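Single-strand DNA-binding protein (PDB 3BTP) binds single-stranded but not double-stranded DNA without regard to sequence and mediates nuclear uptake of single-stranded T-DNA copies during Agrobacterium-mediated plant transformation. Local coordinates at residues K222-Y227 with E232-Q237; D262-I265 with D271-F274; P347-N352 with D425-P430; V453-G458 with P465-E470; V499-E502 with L508-D511. All blocks are in the same frame, centred on the assembly; numbering follows the deposited sequence.

Contact 1: K222-Y227 with E232-Q237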
# COMPACT_ATOMS: atom_id res chain seq x y z
N LYS A 222 -13.32 -7.17 -26.23
CA LYS A 222 -13.66 -8.47 -25.68
C LYS A 222 -12.53 -9.06 -24.87
O LYS A 222 -11.35 -8.95 -25.24
CB LYS A 222 -14.14 -9.42 -26.80
CG LYS A 222 -15.57 -9.11 -27.30
CD LYS A 222 -15.53 -8.54 -28.69
CE LYS A 222 -16.94 -8.46 -29.36
NZ LYS A 222 -17.02 -9.06 -30.77
N LEU A 223 -12.90 -9.67 -23.75
CA LEU A 223 -11.93 -10.23 -22.82
C LEU A 223 -11.41 -11.60 -23.28
O LEU A 223 -12.10 -12.30 -24.01
CB LEU A 223 -12.51 -10.34 -21.39
CG LEU A 223 -12.89 -9.05 -20.65
CD1 LEU A 223 -13.39 -9.35 -19.21
CD2 LEU A 223 -11.75 -8.05 -20.63
N ASP A 224 -10.21 -11.97 -22.81
CA ASP A 224 -9.76 -13.36 -22.92
C ASP A 224 -10.41 -14.27 -21.83
O ASP A 224 -11.07 -13.78 -20.90
CB ASP A 224 -8.23 -13.49 -22.92
CG ASP A 224 -7.61 -13.26 -21.53
OD1 ASP A 224 -8.24 -13.61 -20.51
OD2 ASP A 224 -6.47 -12.75 -21.46
N ARG A 225 -10.18 -15.58 -21.94
CA ARG A 225 -10.94 -16.59 -21.16
C ARG A 225 -10.70 -16.50 -19.65
O ARG A 225 -11.51 -16.98 -18.87
CB ARG A 225 -10.65 -17.99 -21.68
CG ARG A 225 -10.29 -17.98 -23.19
CD ARG A 225 -9.66 -19.31 -23.67
NE ARG A 225 -8.82 -19.94 -22.65
CZ ARG A 225 -8.54 -21.24 -22.60
NH1 ARG A 225 -9.03 -22.09 -23.52
NH2 ARG A 225 -7.78 -21.71 -21.62
N ASN A 226 -9.58 -15.87 -19.27
CA ASN A 226 -9.22 -15.58 -17.88
C ASN A 226 -10.03 -14.34 -17.41
O ASN A 226 -9.78 -13.80 -16.32
CB ASN A 226 -7.71 -15.28 -17.84
CG ASN A 226 -6.95 -15.98 -16.68
OD1 ASN A 226 -7.46 -16.88 -16.00
ND2 ASN A 226 -5.70 -15.56 -16.48
N TYR A 227 -10.98 -13.90 -18.24
CA TYR A 227 -11.73 -12.62 -18.07
C TYR A 227 -10.82 -11.40 -17.91
O TYR A 227 -11.10 -10.51 -17.11
CB TYR A 227 -12.82 -12.74 -16.97
CG TYR A 227 -13.84 -13.75 -17.39
CD1 TYR A 227 -15.01 -13.37 -18.08
CD2 TYR A 227 -13.60 -15.12 -17.19
CE1 TYR A 227 -15.93 -14.34 -18.54
CE2 TYR A 227 -14.52 -16.09 -17.64
CZ TYR A 227 -15.68 -15.69 -18.31
OH TYR A 227 -16.57 -16.69 -18.73
N GLU A 232 -2.89 -7.45 -26.70
CA GLU A 232 -3.03 -6.35 -27.62
C GLU A 232 -3.97 -5.25 -27.17
O GLU A 232 -4.02 -4.23 -27.86
CB GLU A 232 -3.38 -6.76 -29.07
CG GLU A 232 -4.22 -7.99 -29.30
CD GLU A 232 -3.48 -9.36 -29.05
OE1 GLU A 232 -3.49 -9.80 -27.90
OE2 GLU A 232 -2.98 -10.04 -29.99
N ASP A 233 -4.74 -5.44 -26.10
CA ASP A 233 -5.70 -4.40 -25.69
C ASP A 233 -5.29 -3.70 -24.42
O ASP A 233 -6.03 -2.86 -23.92
CB ASP A 233 -7.06 -5.00 -25.42
CG ASP A 233 -7.76 -5.53 -26.67
OD1 ASP A 233 -7.76 -4.86 -27.75
OD2 ASP A 233 -8.35 -6.65 -26.54
N ARG A 234 -4.15 -4.06 -23.87
CA ARG A 234 -3.73 -3.54 -22.57
C ARG A 234 -2.66 -2.50 -22.58
O ARG A 234 -2.03 -2.32 -21.56
CB ARG A 234 -3.36 -4.67 -21.56
CG ARG A 234 -2.38 -5.62 -22.07
CD ARG A 234 -1.90 -6.55 -21.01
NE ARG A 234 -2.92 -7.51 -20.61
CZ ARG A 234 -2.69 -8.79 -20.33
NH1 ARG A 234 -1.44 -9.32 -20.45
NH2 ARG A 234 -3.71 -9.56 -19.95
N TYR A 235 -2.47 -1.79 -23.70
CA TYR A 235 -1.48 -0.68 -23.81
C TYR A 235 -2.06 0.60 -24.32
O TYR A 235 -3.03 0.61 -25.08
CB TYR A 235 -0.26 -1.05 -24.64
CG TYR A 235 0.43 -2.25 -24.07
CD1 TYR A 235 1.43 -2.14 -23.10
CD2 TYR A 235 0.03 -3.53 -24.46
CE1 TYR A 235 1.98 -3.26 -22.53
CE2 TYR A 235 0.61 -4.64 -23.94
CZ TYR A 235 1.56 -4.51 -22.99
OH TYR A 235 2.07 -5.68 -22.52
N ILE A 236 -1.53 1.71 -23.82
CA ILE A 236 -1.77 2.99 -24.44
C ILE A 236 -0.44 3.37 -25.09
O ILE A 236 0.59 3.13 -24.51
CB ILE A 236 -2.22 4.07 -23.43
CG1 ILE A 236 -3.64 3.79 -22.93
CG2 ILE A 236 -2.19 5.45 -24.08
CD1 ILE A 236 -4.62 3.19 -24.01
N GLN A 237 -0.51 3.92 -26.29
CA GLN A 237 0.65 4.43 -27.02
C GLN A 237 0.76 5.93 -26.82
O GLN A 237 -0.19 6.69 -27.05
CB GLN A 237 0.44 4.12 -28.52
CG GLN A 237 1.62 4.47 -29.46
CD GLN A 237 2.79 3.62 -29.19
OE1 GLN A 237 2.72 2.42 -29.39
NE2 GLN A 237 3.89 4.21 -28.69
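Asp-224 and Arg-234 face each other across a polar surface contact that buries 60 Å² in all, and the aspartate can be traced outward. Its CB points toward the 232-237 segment. At CG the chain lies between the backbone N and the carbonyl carbon (chi1 74°), and this turns the carboxylate back over its own loop. OD1 accepts from Asn-226 N at 2.9 Å, met on the anti side and 30° out of the carboxylate plane. Because that donor lies two residues on, the geometry is an Asx turn, and it sits within a type I turn from Asp-224 to Tyr-227. A second amide, that of Lys-228, also bonds OD1, so two backbone donors fix the rotation of the group. OD2 is the tip that looks across: it stands 4.5 Å from Arg-234 NH2, well out of the guanidinium plane, and the pair amounts to charge attraction beyond salt-bridge range. Asp-233 supplies the other approach, its OD2 lying 4.0 Å from Lys-222 O; both are acceptors, and OD2 has its salt bridge with Arg-230 in the loop between the segments. In the fold, 222-227 belongs to the long connection after helix 186-206. The 232-237 segment leads into strand 235-237, which pairs with strand 243-245, where Glu-245 touches the side chain of Arg-234.

Contact 2: D262-I265 with D271-F274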
# COMPACT_ATOMS: atom_id res chain seq x y z
N ASP A 262 3.23 9.41 -16.01
CA ASP A 262 3.86 8.55 -15.08
C ASP A 262 3.96 9.26 -13.70
O ASP A 262 3.82 8.64 -12.64
CB ASP A 262 5.30 8.28 -15.58
CG ASP A 262 5.37 7.72 -17.03
OD1 ASP A 262 4.40 7.13 -17.51
OD2 ASP A 262 6.42 7.87 -17.72
N ILE A 263 4.28 10.56 -13.73
CA ILE A 263 4.81 11.28 -12.57
C ILE A 263 3.94 12.50 -12.41
O ILE A 263 3.68 13.21 -13.35
CB ILE A 263 6.28 11.68 -12.74
CG1 ILE A 263 7.21 10.44 -12.80
CG2 ILE A 263 6.71 12.59 -11.65
CD1 ILE A 263 8.58 10.71 -13.38
N LEU A 264 3.48 12.72 -11.19
CA LEU A 264 2.83 13.99 -10.77
C LEU A 264 3.63 14.64 -9.63
O LEU A 264 3.80 14.06 -8.58
CB LEU A 264 1.38 13.69 -10.31
CG LEU A 264 0.35 14.82 -10.00
CD1 LEU A 264 -1.04 14.18 -9.78
CD2 LEU A 264 0.70 15.60 -8.77
N ILE A 265 4.06 15.89 -9.81
CA ILE A 265 4.78 16.62 -8.79
C ILE A 265 3.80 17.66 -8.27
O ILE A 265 3.18 18.38 -9.02
CB ILE A 265 5.98 17.42 -9.42
CG1 ILE A 265 6.84 16.53 -10.37
CG2 ILE A 265 6.81 18.29 -8.34
CD1 ILE A 265 7.63 15.48 -9.70
N ASP A 271 0.88 23.64 -6.92
CA ASP A 271 1.02 23.66 -8.35
C ASP A 271 1.43 22.23 -8.78
O ASP A 271 2.27 21.59 -8.15
CB ASP A 271 2.19 24.63 -8.72
CG ASP A 271 1.85 26.16 -8.46
OD1 ASP A 271 0.72 26.64 -8.81
OD2 ASP A 271 2.76 26.89 -7.93
N ILE A 272 0.90 21.80 -9.91
CA ILE A 272 1.04 20.47 -10.43
C ILE A 272 1.97 20.50 -11.63
O ILE A 272 1.77 21.32 -12.56
CB ILE A 272 -0.35 19.95 -10.90
CG1 ILE A 272 -1.41 20.05 -9.77
CG2 ILE A 272 -0.23 18.58 -11.52
CD1 ILE A 272 -0.97 19.35 -8.50
N HIS A 273 3.00 19.63 -11.63
CA HIS A 273 3.78 19.40 -12.85
C HIS A 273 3.72 17.93 -13.18
O HIS A 273 3.72 17.08 -12.30
CB HIS A 273 5.21 19.92 -12.71
CG HIS A 273 5.28 21.40 -12.42
ND1 HIS A 273 5.24 21.91 -11.15
CD2 HIS A 273 5.30 22.47 -13.26
CE1 HIS A 273 5.24 23.23 -11.21
NE2 HIS A 273 5.29 23.60 -12.47
N PHE A 274 3.63 17.63 -14.46
CA PHE A 274 3.48 16.27 -14.92
C PHE A 274 4.63 15.92 -15.75
O PHE A 274 5.15 16.73 -16.45
CB PHE A 274 2.28 16.15 -15.80
CG PHE A 274 1.00 16.03 -15.06
CD1 PHE A 274 0.76 14.93 -14.25
CD2 PHE A 274 -0.01 16.97 -15.23
CE1 PHE A 274 -0.45 14.79 -13.61
CE2 PHE A 274 -1.20 16.83 -14.61
CZ PHE A 274 -1.44 15.76 -13.78
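Strands 263-265 and 272-274 run antiparallel, their axes 4.7 Å apart at 156°, with Leu-264 opposite Phe-274 in a non-hydrogen-bonded pair and Ile-265 opposite His-273 in a hydrogen-bonded one. The latter pair is closed by two bonds: Ile-265 N to His-273 O at 2.8 Å, and His-273 N to Ile-265 O at 2.9 Å. A CA-H...O contact from Phe-274 CA to Ile-263 O, 3.4 Å long, lies beside them. The two strands form a beta hairpin at one margin of a four-stranded sheet, and Asp-262 and Ile-263 both face Ser-275, which makes a classic beta bulge where the first strand begins. On the face carrying Leu-264 and Phe-274 the two side chains lie alongside each other, pointing the same way. With CG anti to the backbone N (chi1 -171°), Leu-264 sets that carbon alongside the phenylalanine ring, 3.7 Å from Phe-274 CE1. Ile-272 completes the group from the same strand as the phenylalanine: its CG2 lies over the rim of one ring face and also reaches Leu-264 CG at 4.1 Å. Ile-118 and Val-120 of strand 117-124 pack against this trio. On the other face, Ile-265 and His-273 touch at their CB atoms, 4.2 Å apart, and both side chains then meet Tyr-299 of helix 288-299.

Contact 3: P347-N352 with D425-P430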
# COMPACT_ATOMS: atom_id res chain seq x y z
N PRO A 347 10.86 -6.09 8.01
CA PRO A 347 10.63 -4.86 8.85
C PRO A 347 11.43 -4.85 10.21
O PRO A 347 11.60 -5.92 10.81
CB PRO A 347 9.09 -4.84 9.12
CG PRO A 347 8.51 -5.84 8.19
CD PRO A 347 9.62 -6.78 7.64
N ALA A 348 11.87 -3.66 10.64
CA ALA A 348 12.65 -3.45 11.85
C ALA A 348 11.95 -3.85 13.15
O ALA A 348 12.57 -4.38 14.09
CB ALA A 348 13.14 -2.01 11.90
N ALA A 349 10.64 -3.59 13.18
CA ALA A 349 9.80 -3.93 14.29
C ALA A 349 8.41 -4.22 13.71
O ALA A 349 8.05 -3.61 12.72
CB ALA A 349 9.76 -2.77 15.27
N THR A 350 7.64 -5.07 14.38
CA THR A 350 6.37 -5.54 13.93
C THR A 350 5.40 -5.55 15.17
O THR A 350 5.87 -5.71 16.32
CB THR A 350 6.69 -6.96 13.30
OG1 THR A 350 6.67 -6.93 11.82
CG2 THR A 350 5.98 -8.06 13.87
N VAL A 351 4.08 -5.38 14.95
CA VAL A 351 3.10 -5.55 16.03
C VAL A 351 2.05 -6.56 15.59
O VAL A 351 1.56 -6.47 14.43
CB VAL A 351 2.44 -4.18 16.50
CG1 VAL A 351 1.57 -3.51 15.39
CG2 VAL A 351 1.60 -4.40 17.75
N ASN A 352 1.71 -7.50 16.50
CA ASN A 352 0.68 -8.43 16.29
C ASN A 352 -0.73 -7.83 16.52
O ASN A 352 -1.06 -7.42 17.63
CB ASN A 352 0.85 -9.67 17.21
CG ASN A 352 -0.01 -10.87 16.76
OD1 ASN A 352 -0.61 -10.87 15.68
ND2 ASN A 352 -0.06 -11.86 17.57
N ASP A 425 14.87 4.03 18.35
CA ASP A 425 14.88 5.44 17.86
C ASP A 425 14.50 5.52 16.36
O ASP A 425 13.68 6.35 15.99
CB ASP A 425 16.22 6.15 18.24
CG ASP A 425 16.60 7.42 17.32
OD1 ASP A 425 15.80 7.92 16.47
OD2 ASP A 425 17.78 7.94 17.46
N GLN A 426 15.04 4.64 15.52
CA GLN A 426 14.77 4.69 14.09
C GLN A 426 13.32 4.38 13.84
O GLN A 426 12.70 4.97 12.99
CB GLN A 426 15.63 3.67 13.34
CG GLN A 426 15.69 3.84 11.80
CD GLN A 426 16.79 2.93 11.14
OE1 GLN A 426 16.86 1.70 11.40
NE2 GLN A 426 17.66 3.56 10.27
N VAL A 427 12.77 3.43 14.58
CA VAL A 427 11.40 3.03 14.30
C VAL A 427 10.34 3.89 15.02
O VAL A 427 9.17 3.84 14.66
CB VAL A 427 11.22 1.49 14.53
CG1 VAL A 427 10.78 1.18 15.99
CG2 VAL A 427 10.26 0.96 13.49
N GLY A 428 10.74 4.66 16.03
CA GLY A 428 9.80 5.51 16.78
C GLY A 428 9.11 4.89 17.98
O GLY A 428 8.05 5.33 18.40
N LEU A 429 9.73 3.87 18.57
CA LEU A 429 9.20 3.26 19.77
C LEU A 429 9.99 3.72 20.98
O LEU A 429 11.22 4.04 20.86
CB LEU A 429 9.17 1.71 19.65
CG LEU A 429 8.12 1.12 18.68
CD1 LEU A 429 8.32 -0.32 18.57
CD2 LEU A 429 6.66 1.38 19.08
N PRO A 430 9.31 3.83 22.14
CA PRO A 430 10.05 4.22 23.37
C PRO A 430 10.81 3.03 23.98
O PRO A 430 10.29 1.92 24.04
CB PRO A 430 8.95 4.76 24.28
CG PRO A 430 7.71 3.85 23.90
CD PRO A 430 7.86 3.60 22.40
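Ala-349 meets Val-427 in the tighter half of this buried, wholly apolar contact. The alanine methyl sits across the fork of the valine, with Ala-349 CB 4.1 Å from Val-427 CG1 and 4.2 Å from Val-427 CG2, so both branches are engaged almost equally. Each of these two residues gives up about 40 Å² to the other segment. Val-427 brings the fork round with chi1 at 91°, off the usual staggered positions. Two looser contacts flank it: buried Leu-429, whose CD1 comes only to 4.4 Å from Ala-349 CB, and, on the more exposed side, Ala-348, whose CB stands equally far from Val-427 CG2. Between Val-427 and Leu-429 the chain changes direction. Gly-428, with positive phi (89°), is the C-prime residue of a Schellman motif, in which Leu-429 N bonds back to Met-424 O and, more weakly, Gly-428 N to Asp-425 O. Helix 417-427 thus ends with Val-427 still on its last turn, while Leu-429, just past the reversal, brings CD1 to the same alanine. The partner strand, 349-352, belongs to a closed antiparallel barrel and lies between strands 367-370 and 396-399. Val-371, at the start of helix 371-377, touches Ala-349, Val-427 and Leu-429 alike. Leu-429 also rests on Leu-387 of helix 382-388.

Contact 4: V453-G458 with P465-E470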
# COMPACT_ATOMS: atom_id res chain seq x y z
N VAL A 453 5.24 -20.81 11.77
CA VAL A 453 5.88 -20.21 10.63
C VAL A 453 5.17 -18.89 10.45
O VAL A 453 3.95 -18.82 10.63
CB VAL A 453 5.67 -21.02 9.37
CG1 VAL A 453 6.30 -20.32 8.13
CG2 VAL A 453 6.14 -22.46 9.55
N ILE A 454 5.94 -17.84 10.19
CA ILE A 454 5.38 -16.64 9.64
C ILE A 454 6.04 -16.23 8.31
O ILE A 454 7.19 -16.49 8.09
CB ILE A 454 5.27 -15.49 10.72
CG1 ILE A 454 6.61 -15.04 11.24
CG2 ILE A 454 4.36 -15.96 11.90
CD1 ILE A 454 6.44 -13.94 12.20
N VAL A 455 5.30 -15.58 7.44
CA VAL A 455 5.79 -15.28 6.14
C VAL A 455 5.68 -13.79 5.84
O VAL A 455 4.60 -13.26 5.94
CB VAL A 455 5.01 -16.13 5.00
CG1 VAL A 455 5.58 -15.78 3.62
CG2 VAL A 455 5.13 -17.68 5.28
N ALA A 456 6.77 -13.15 5.39
CA ALA A 456 6.80 -11.75 5.05
C ALA A 456 6.14 -11.48 3.69
O ALA A 456 6.38 -12.15 2.72
CB ALA A 456 8.25 -11.22 5.08
N ASP A 457 5.28 -10.48 3.63
CA ASP A 457 4.45 -10.27 2.45
C ASP A 457 4.02 -8.84 2.53
O ASP A 457 3.00 -8.54 3.16
CB ASP A 457 3.23 -11.18 2.57
CG ASP A 457 2.22 -10.98 1.43
OD1 ASP A 457 2.64 -10.77 0.23
OD2 ASP A 457 1.01 -11.08 1.77
N GLY A 458 4.78 -7.94 1.93
CA GLY A 458 4.65 -6.54 2.18
C GLY A 458 5.15 -6.13 3.57
O GLY A 458 6.09 -6.74 4.13
N PRO A 465 -1.43 -20.54 6.28
CA PRO A 465 -2.83 -20.67 5.78
C PRO A 465 -3.58 -19.39 5.41
O PRO A 465 -4.66 -19.49 4.87
CB PRO A 465 -3.57 -21.36 6.92
CG PRO A 465 -2.66 -21.28 8.11
CD PRO A 465 -1.26 -21.19 7.61
N ASP A 466 -3.00 -18.21 5.69
CA ASP A 466 -3.58 -16.94 5.29
C ASP A 466 -3.11 -16.50 3.92
O ASP A 466 -3.62 -15.51 3.38
CB ASP A 466 -3.26 -15.87 6.32
CG ASP A 466 -4.34 -15.74 7.36
OD1 ASP A 466 -5.47 -16.15 7.03
OD2 ASP A 466 -4.07 -15.21 8.48
N LEU A 467 -2.11 -17.17 3.36
CA LEU A 467 -1.64 -16.73 2.05
C LEU A 467 -2.41 -17.48 0.96
O LEU A 467 -2.73 -18.67 1.12
CB LEU A 467 -0.14 -16.96 1.87
CG LEU A 467 0.87 -16.41 2.87
CD1 LEU A 467 2.24 -17.06 2.54
CD2 LEU A 467 0.94 -14.94 2.76
N SER A 468 -2.72 -16.77 -0.12
CA SER A 468 -3.42 -17.36 -1.25
C SER A 468 -2.53 -18.38 -1.93
O SER A 468 -1.29 -18.25 -1.90
CB SER A 468 -3.74 -16.28 -2.27
OG SER A 468 -2.59 -15.98 -3.03
N PRO A 469 -3.16 -19.40 -2.57
CA PRO A 469 -2.33 -20.40 -3.30
C PRO A 469 -1.26 -19.84 -4.27
O PRO A 469 -0.18 -20.43 -4.36
CB PRO A 469 -3.39 -21.29 -4.01
CG PRO A 469 -4.60 -21.20 -3.09
CD PRO A 469 -4.60 -19.74 -2.61
N GLU A 470 -1.51 -18.72 -4.93
CA GLU A 470 -0.50 -18.13 -5.83
C GLU A 470 0.68 -17.44 -5.10
O GLU A 470 1.81 -17.49 -5.60
CB GLU A 470 -1.16 -17.18 -6.85
CG GLU A 470 -0.35 -15.89 -7.14
CD GLU A 470 -0.56 -15.34 -8.57
OE1 GLU A 470 -1.75 -15.15 -9.01
OE2 GLU A 470 0.47 -15.07 -9.25
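The carboxylate of Asp-457 is the flat group that meets Leu-467, and the leucine comes to it with a methyl: CD2 stands 4.0 Å from Asp-457 OD2. The two side chains run past each other head to tail, a touch of methyl on oxygen with nothing polar offered by the leucine. Asp-457 reaches across with CG anti to its backbone N (chi1 176°). Its other oxygen, OD1, is held by a salt bridge to Lys-471, just after the second segment, so OD1 makes the ion pair while OD2 is the oxygen beside the leucine methyl. The second branch of Leu-467 does the closer packing. CD1 lies against the flank of Val-455, 3.7 Å from Val-455 CG1, 3.8 Å from Val-455 CB and 4.0 Å from Val-455 CG2. One methyl thus touches CB and both branches of the valine, while its twin reaches the aspartate two residues further along. Val-455 and Asp-457 point the same way because alternate residues of an extended chain do so, with Ala-456 turned away between them. Strand 453-456 is part of the closed barrel, next to 460-462 and 480-485, and Leu-467 belongs to the loop that follows 460-462, folding back on the strand before it. The closest approaches are apolar, leucine on valine, so this partly exposed patch is probably held mainly by dispersion, with the ion pair to Lys-471 probably steadying the aspartate beside it.

Contact 5: V499-E502 with L508-D511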
# COMPACT_ATOMS: atom_id res chain seq x y z
N VAL A 499 16.81 -19.51 5.99
CA VAL A 499 18.18 -19.48 5.45
C VAL A 499 19.23 -19.72 6.50
O VAL A 499 20.30 -20.36 6.24
CB VAL A 499 18.51 -18.13 4.69
CG1 VAL A 499 19.96 -18.07 4.27
CG2 VAL A 499 17.62 -17.98 3.42
N GLU A 500 18.96 -19.23 7.70
CA GLU A 500 19.80 -19.58 8.82
C GLU A 500 19.68 -21.05 9.19
O GLU A 500 20.64 -21.62 9.66
CB GLU A 500 19.52 -18.68 10.03
CG GLU A 500 20.13 -17.33 9.90
CD GLU A 500 21.66 -17.43 9.95
OE1 GLU A 500 22.18 -17.68 11.08
OE2 GLU A 500 22.31 -17.31 8.86
N TYR A 501 18.50 -21.66 9.02
CA TYR A 501 18.35 -23.09 9.35
C TYR A 501 19.26 -23.96 8.43
O TYR A 501 19.92 -24.88 8.88
CB TYR A 501 16.90 -23.56 9.30
CG TYR A 501 16.14 -23.36 10.60
CD1 TYR A 501 15.71 -22.10 10.99
CD2 TYR A 501 15.89 -24.44 11.44
CE1 TYR A 501 15.02 -21.91 12.16
CE2 TYR A 501 15.20 -24.28 12.69
CZ TYR A 501 14.76 -23.01 13.02
OH TYR A 501 14.05 -22.84 14.17
N GLU A 502 19.26 -23.61 7.16
CA GLU A 502 20.10 -24.22 6.15
C GLU A 502 21.59 -23.99 6.36
O GLU A 502 22.37 -24.89 6.23
CB GLU A 502 19.69 -23.63 4.81
CG GLU A 502 19.38 -24.63 3.79
CD GLU A 502 18.86 -23.95 2.49
OE1 GLU A 502 17.71 -23.38 2.55
OE2 GLU A 502 19.61 -23.96 1.47
N LEU A 508 14.35 -28.12 10.85
CA LEU A 508 13.12 -27.45 11.21
C LEU A 508 12.36 -28.24 12.25
O LEU A 508 12.35 -29.46 12.14
CB LEU A 508 12.24 -27.36 9.98
CG LEU A 508 12.02 -26.12 9.12
CD1 LEU A 508 13.19 -25.20 9.00
CD2 LEU A 508 11.68 -26.66 7.81
N PRO A 509 11.69 -27.56 13.23
CA PRO A 509 10.76 -28.29 14.08
C PRO A 509 9.65 -28.88 13.19
O PRO A 509 9.37 -28.34 12.11
CB PRO A 509 10.18 -27.22 15.03
CG PRO A 509 11.09 -25.98 14.87
CD PRO A 509 11.73 -26.10 13.54
N SER A 510 9.07 -29.98 13.64
CA SER A 510 8.09 -30.74 12.85
C SER A 510 6.78 -29.96 12.55
O SER A 510 6.26 -30.02 11.43
CB SER A 510 7.85 -32.14 13.45
OG SER A 510 7.70 -32.11 14.86
N ASP A 511 6.31 -29.16 13.51
CA ASP A 511 5.16 -28.25 13.24
C ASP A 511 5.43 -27.31 12.04
O ASP A 511 4.65 -27.25 11.09
CB ASP A 511 4.66 -27.51 14.51
CG ASP A 511 5.69 -26.59 15.15
OD1 ASP A 511 6.72 -26.28 14.54
OD2 ASP A 511 5.45 -26.11 16.30
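Tyr-501 overlaps the CD1 methyl of Leu-508, which makes an off-centre CH-pi contact with its ring. The methyl is 4.1 Å from the centroid of the Tyr-501 ring and 29° off the ring normal. Its closest atoms are on the inner part of the ring: Leu-508 CD1 lies 3.7 Å from Tyr-501 CD2 and 3.8 Å from Tyr-501 CG. The far part of the same ring is taken by Pro-509, whose side chain crosses the tyrosine at about a right angle. Pro-509 CD comes to 4.0 Å from Tyr-501 CE2 and to 4.1 Å from Tyr-501 OH, so two consecutive residues share the length of one ring. Leu-508 reaches its place with chi1 at -102°, away from a staggered position, which swings CD1 in toward the ring. The proline lies at the N-cap position of helix 510-515, and the tyrosine on the short helix 498-503; the contact thus joins a helix to the start of the next one across a brief loop. Ile-482 of strand 480-485 touches all three side chains, so all three lie against that strand of the barrel. The tyrosine hydroxyl is hydrogen-bonded to Asp-484 OD1, also on that strand. Chemically, this implies a division of labour: the hydroxyl's bond to the strand probably helps to fix the far end of the ring, while the ring carbons offer an apolar surface to leucine and proline.

In the fold
All five contacts follow one another along the chain without interleaving. Contacts 1 and 2 fall in the earlier part, their centres 28 Å apart, each touching a different small antiparallel sheet. Contacts 3, 4 and 5 gather round the eight-stranded closed barrel: contact 3 sets helix 417-427 against strand 349-352, contact 4 folds a loop onto strand 453-456, and contact 5 sets helix 498-503 against the loop and N-cap leading into helix 510-515, beside strand 480-485. Contacts 4 and 5 are the closest pair, with centres 17 Å apart, and contact 3 lies 21 Å from contact 4. Contacts 2 and 5, by comparison, are 48 Å apart on opposite sides of the chain's centre, consistent with an elongated, two-part molecule.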